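Local coordinates for protein beta-galactosidase (Bacillus circulans, PDB 4MAD) that probably hydrolyses terminal non-reducing beta-D-galactose residues in beta-D-galactosides, as a retaining enzyme of glycoside hydrolase family 35, at residues 247-250 against 251-254; 261-264 against 265-269. All coordinates share one frame; numbering follows the deposited sequence.

Contact 1: residues 247-250 against 251-254; sequences EFWH and GWFD
Trp249 and Trp252 meet where the chain leaves a barrel strand, the second indole presenting its edge to a face of the first. The six-membered ring of Trp252 and the five-membered ring of Trp249 have centroids 5.5 Å apart and planes turned by 75°, an offset edge-to-face pair. One corner does the touching: Trp252 CZ3 stands 3.7 Å from Trp249 CB, and almost as near CG, CD2 and CE3 of the same residue. The two side chains run side by side and point the same way. Trp249 has CG anti to its carbonyl carbon (chi1 -55°), which lays the indole alongside the strand and turns NE1 back toward the carboxylate of Glu247. There NE1 donates to Glu247 OE1 at 2.9 Å, with an N-H...O angle of 159°. The acceptor lies in the indole plane and uses its anti lone pair, the one away from OE2, so the bond helps to fix how the ring is turned.

Strand 244-249 is the seventh of the eight parallel strands of the TIM barrel, and Glu247, near its end, is the predicted nucleophile; Trp249 also touches Glu171, the predicted proton donor. Arg104 forms a salt bridge with the other oxygen, Glu247 OE2. With an alanine in place of Trp249, Glu247 OE1 would probably lose the indole donor, and the edge of Trp252 would be left without the face it leans on.

The chain itself bends in an inverse gamma turn centred on Trp249, and a weak bond from His250 N to Phe248 O, 2.8 Å long, spans it. Beyond the bend, Phe253 CE2 lies 3.5 Å above the Trp252 ring plane, toward the rim. Trp252 also lines the pocket holding 2-(2-methoxyethoxy)ethanol, probably a crystallisation additive, together with Glu112 and Tyr464.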
loop_
_atom_site.group_PDB
_atom_site.type_symbol
_atom_site.label_atom_id
_atom_site.label_comp_id
_atom_site.label_asym_id
_atom_site.label_seq_id
_atom_site.Cartn_x
_atom_site.Cartn_y
_atom_site.Cartn_z
ATOM N N GLU A 247 -14.771 4.183 8.787
ATOM C CA GLU A 247 -14.464 4.142 7.385
ATOM C C GLU A 247 -15.776 4.111 6.576
ATOM O O GLU A 247 -16.450 3.160 6.556
ATOM C CB GLU A 247 -13.593 2.932 7.026
ATOM C CG GLU A 247 -12.365 2.750 7.883
ATOM C CD GLU A 247 -11.601 1.466 7.578
ATOM O OE1 GLU A 247 -11.981 0.770 6.633
ATOM O OE2 GLU A 247 -10.687 1.166 8.339
ATOM N N PHE A 248 -16.110 5.210 5.949
ATOM C CA PHE A 248 -17.206 5.265 4.999
ATOM C C PHE A 248 -16.543 5.092 3.639
ATOM O O PHE A 248 -15.925 5.992 3.132
ATOM C CB PHE A 248 -17.952 6.594 5.121
ATOM C CG PHE A 248 -18.942 6.885 4.013
ATOM C CD1 PHE A 248 -19.702 5.912 3.432
ATOM C CD2 PHE A 248 -19.141 8.172 3.575
ATOM C CE1 PHE A 248 -20.597 6.259 2.441
ATOM C CE2 PHE A 248 -19.992 8.447 2.599
ATOM C CZ PHE A 248 -20.730 7.493 2.056
ATOM N N TRP A 249 -16.717 3.909 3.074
ATOM C CA TRP A 249 -16.075 3.542 1.843
ATOM C C TRP A 249 -16.888 4.165 0.707
ATOM O O TRP A 249 -17.721 3.545 0.127
ATOM C CB TRP A 249 -15.985 2.001 1.670
ATOM C CG TRP A 249 -15.330 1.325 2.800
ATOM C CD1 TRP A 249 -14.241 1.727 3.408
ATOM C CD2 TRP A 249 -15.730 0.116 3.438
ATOM N NE1 TRP A 249 -13.912 0.881 4.408
ATOM C CE2 TRP A 249 -14.835 -0.119 4.457
ATOM C CE3 TRP A 249 -16.774 -0.766 3.258
ATOM C CZ2 TRP A 249 -14.938 -1.201 5.286
ATOM C CZ3 TRP A 249 -16.877 -1.822 4.090
ATOM C CH2 TRP A 249 -15.967 -2.038 5.076
ATOM N N HIS A 250 -16.631 5.416 0.434
ATOM C CA HIS A 250 -17.416 6.141 -0.556
ATOM C C HIS A 250 -16.902 5.919 -1.962
ATOM O O HIS A 250 -17.456 6.356 -2.909
ATOM C CB HIS A 250 -17.447 7.629 -0.256
ATOM C CG HIS A 250 -16.180 8.317 -0.568
ATOM N ND1 HIS A 250 -15.053 8.187 0.201
ATOM C CD2 HIS A 250 -15.835 9.099 -1.599
ATOM C CE1 HIS A 250 -14.077 8.882 -0.328
ATOM N NE2 HIS A 250 -14.523 9.448 -1.418
ATOM N N GLY A 251 -15.805 5.214 -2.031
ATOM C CA GLY A 251 -15.146 4.844 -3.239
ATOM C C GLY A 251 -14.699 3.401 -3.070
ATOM O O GLY A 251 -15.259 2.729 -2.290
ATOM N N TRP A 252 -13.715 2.962 -3.843
ATOM C CA TRP A 252 -13.155 1.629 -3.728
ATOM C C TRP A 252 -11.822 1.567 -4.475
ATOM O O TRP A 252 -11.445 2.492 -5.113
ATOM C CB TRP A 252 -14.093 0.544 -4.234
ATOM C CG TRP A 252 -13.920 -0.801 -3.631
ATOM C CD1 TRP A 252 -13.514 -1.913 -4.240
ATOM C CD2 TRP A 252 -14.211 -1.170 -2.288
ATOM N NE1 TRP A 252 -13.504 -2.964 -3.371
ATOM C CE2 TRP A 252 -13.957 -2.535 -2.166
ATOM C CE3 TRP A 252 -14.663 -0.475 -1.181
ATOM C CZ2 TRP A 252 -14.127 -3.199 -0.983
ATOM C CZ3 TRP A 252 -14.837 -1.124 -0.042
ATOM C CH2 TRP A 252 -14.586 -2.474 0.068
ATOM N N PHE A 253 -11.144 0.460 -4.344
ATOM C CA PHE A 253 -9.831 0.270 -4.930
ATOM C C PHE A 253 -9.829 -0.821 -5.987
ATOM O O PHE A 253 -10.748 -1.557 -6.083
ATOM C CB PHE A 253 -8.801 -0.123 -3.905
ATOM C CG PHE A 253 -9.123 -1.358 -3.226
ATOM C CD1 PHE A 253 -8.537 -2.533 -3.558
ATOM C CD2 PHE A 253 -10.056 -1.352 -2.259
ATOM C CE1 PHE A 253 -8.889 -3.651 -2.922
ATOM C CE2 PHE A 253 -10.412 -2.455 -1.658
ATOM C CZ PHE A 253 -9.821 -3.612 -1.991
ATOM N N ASP A 254 -8.762 -0.864 -6.760
ATOM C CA ASP A 254 -8.665 -1.740 -7.905
ATOM C C ASP A 254 -7.545 -2.779 -7.752
ATOM O O ASP A 254 -6.524 -2.499 -7.235
ATOM C CB ASP A 254 -8.322 -0.951 -9.150
ATOM C CG ASP A 254 -9.381 0.025 -9.552
ATOM O OD1 ASP A 254 -10.501 -0.135 -9.153
ATOM O OD2 ASP A 254 -9.051 0.936 -10.292
#

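Contact 2: residues 261-264 against 265-269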
loop_
_atom_site.group_PDB
_atom_site.type_symbol
_atom_site.label_atom_id
_atom_site.label_comp_id
_atom_site.label_asym_id
_atom_site.label_seq_id
_atom_site.Cartn_x
_atom_site.Cartn_y
_atom_site.Cartn_z
ATOM N N HIS A 261 -13.068 1.013 -10.315
ATOM C CA HIS A 261 -14.194 1.257 -9.459
ATOM C C HIS A 261 -14.428 2.719 -9.280
ATOM O O HIS A 261 -13.554 3.436 -8.901
ATOM C CB HIS A 261 -14.000 0.651 -8.083
ATOM C CG HIS A 261 -13.903 -0.837 -8.070
ATOM N ND1 HIS A 261 -12.726 -1.503 -8.254
ATOM C CD2 HIS A 261 -14.842 -1.786 -7.893
ATOM C CE1 HIS A 261 -12.938 -2.795 -8.192
ATOM N NE2 HIS A 261 -14.211 -2.993 -7.956
ATOM N N THR A 262 -15.649 3.116 -9.545
ATOM C CA THR A 262 -16.147 4.421 -9.174
ATOM C C THR A 262 -17.564 4.401 -8.595
ATOM O O THR A 262 -18.289 3.466 -8.805
ATOM C CB THR A 262 -16.109 5.389 -10.329
ATOM O OG1 THR A 262 -17.005 4.990 -11.336
ATOM C CG2 THR A 262 -14.756 5.481 -10.893
ATOM N N ARG A 263 -17.885 5.419 -7.822
ATOM C CA ARG A 263 -19.209 5.555 -7.254
ATOM C C ARG A 263 -19.643 7.005 -7.393
ATOM O O ARG A 263 -18.873 7.861 -7.092
ATOM C CB ARG A 263 -19.139 5.121 -5.801
ATOM C CG ARG A 263 -20.421 5.220 -5.055
ATOM C CD ARG A 263 -20.302 4.603 -3.702
ATOM N NE ARG A 263 -21.489 4.692 -2.887
ATOM C CZ ARG A 263 -21.562 4.282 -1.642
ATOM N NH1 ARG A 263 -20.507 3.746 -1.077
ATOM N NH2 ARG A 263 -22.687 4.380 -0.978
ATOM N N SER A 264 -20.873 7.256 -7.829
ATOM C CA SER A 264 -21.340 8.598 -8.114
ATOM C C SER A 264 -21.520 9.475 -6.900
ATOM O O SER A 264 -21.746 8.994 -5.872
ATOM C CB SER A 264 -22.684 8.577 -8.805
ATOM O OG SER A 264 -23.639 8.056 -7.974
ATOM N N ALA A 265 -21.463 10.765 -7.100
ATOM C CA ALA A 265 -21.690 11.714 -6.046
ATOM C C ALA A 265 -23.085 11.511 -5.482
ATOM O O ALA A 265 -23.272 11.487 -4.309
ATOM C CB ALA A 265 -21.563 13.027 -6.574
ATOM N N GLU A 266 -24.033 11.219 -6.350
ATOM C CA GLU A 266 -25.403 11.043 -5.929
ATOM C C GLU A 266 -25.494 9.900 -4.958
ATOM O O GLU A 266 -26.115 9.968 -3.951
ATOM C CB GLU A 266 -26.254 10.713 -7.127
ATOM C CG GLU A 266 -26.577 11.900 -7.959
ATOM C CD GLU A 266 -25.578 12.206 -9.089
ATOM O OE1 GLU A 266 -24.485 11.691 -9.105
ATOM O OE2 GLU A 266 -25.934 12.986 -9.964
ATOM N N SER A 267 -24.813 8.842 -5.299
ATOM C CA SER A 267 -24.780 7.678 -4.428
ATOM C C SER A 267 -24.115 7.975 -3.082
ATOM O O SER A 267 -24.653 7.717 -2.079
ATOM C CB SER A 267 -24.064 6.485 -5.068
ATOM O OG SER A 267 -23.951 5.411 -4.215
ATOM N N VAL A 268 -22.979 8.619 -3.129
ATOM C CA VAL A 268 -22.295 8.951 -1.921
ATOM C C VAL A 268 -23.144 9.837 -1.031
ATOM O O VAL A 268 -23.240 9.634 0.114
ATOM C CB VAL A 268 -21.031 9.653 -2.245
ATOM C CG1 VAL A 268 -20.441 10.269 -1.052
ATOM C CG2 VAL A 268 -20.124 8.698 -2.827
ATOM N N VAL A 269 -23.793 10.809 -1.616
ATOM C CA VAL A 269 -24.631 11.728 -0.834
ATOM C C VAL A 269 -25.744 10.970 -0.126
ATOM O O VAL A 269 -26.053 11.207 0.992
ATOM C CB VAL A 269 -25.198 12.837 -1.705
ATOM C CG1 VAL A 269 -26.394 13.451 -1.112
ATOM C CG2 VAL A 269 -24.188 13.824 -2.037
HETATM O O HOH W 1 -25.588 5.235 -1.374
#
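Arg263 reaches along the first turn of the helix and gives NE to Ser267 OG, 2.9 Å away, in a hydrogen bond with an N-H...O angle of 166°. The hydroxyl oxygen sits close to the guanidinium plane, at its edge. Arg263 can reach it because its chain is fully extended, from CG anti to the backbone N (chi1 179°) through to NE. At the same edge, Arg263 NH2 donates to a water at 3.1 Å, and that water donates in turn to Ser267 O at 2.7 Å. One residue of the helix is therefore gripped twice by one guanidinium, directly at its hydroxyl and through water at its carbonyl.

Ser264 is the N-cap of helix 265-276. Its OG, turned between the backbone N and the carbonyl carbon (chi1 65°), accepts from Ser267 N at 3.0 Å and so satisfies an amide of the first turn. From the same residue, Ser264 O takes the first regular helical bond, a nearly straight one from Val268 N at 3.0 Å. Val268 CG2 packs 3.5 Å from that oxygen and also approaches the aliphatic part of Arg263, with CG 4.1 Å away.

Farther out, Arg263 NH1 donates to Gly224 O and the backbone N of Arg263 to Asp316 OD2, so the arginine is held from both its chain and its tip. The helix belongs to the barrel's outer layer: Ala265, Val268 and Val269 lie against helix 327-339, and Val268 also touches His250.

In the fold
Both contacts belong to one beta-alpha unit of the barrel: contact 1 at the exit of strand 244-249, contact 2 at the start of helix 265-276, with their centres 10 Å apart. Contact 1 is partly buried beside the predicted catalytic residues and rests on aromatic rings and one indole-carboxylate bond. Contact 2, farther from the centre of the chain, is a surface contact built from a serine cap, a guanidinium-hydroxyl bond and a water. The two meet directly. Asp254 OD1 and His261 ND1, 2.8 Å apart, probably share a hydrogen bond, the rings of Trp252 and His261 meet edge-to-face, and Arg263 CD packs against His250 O.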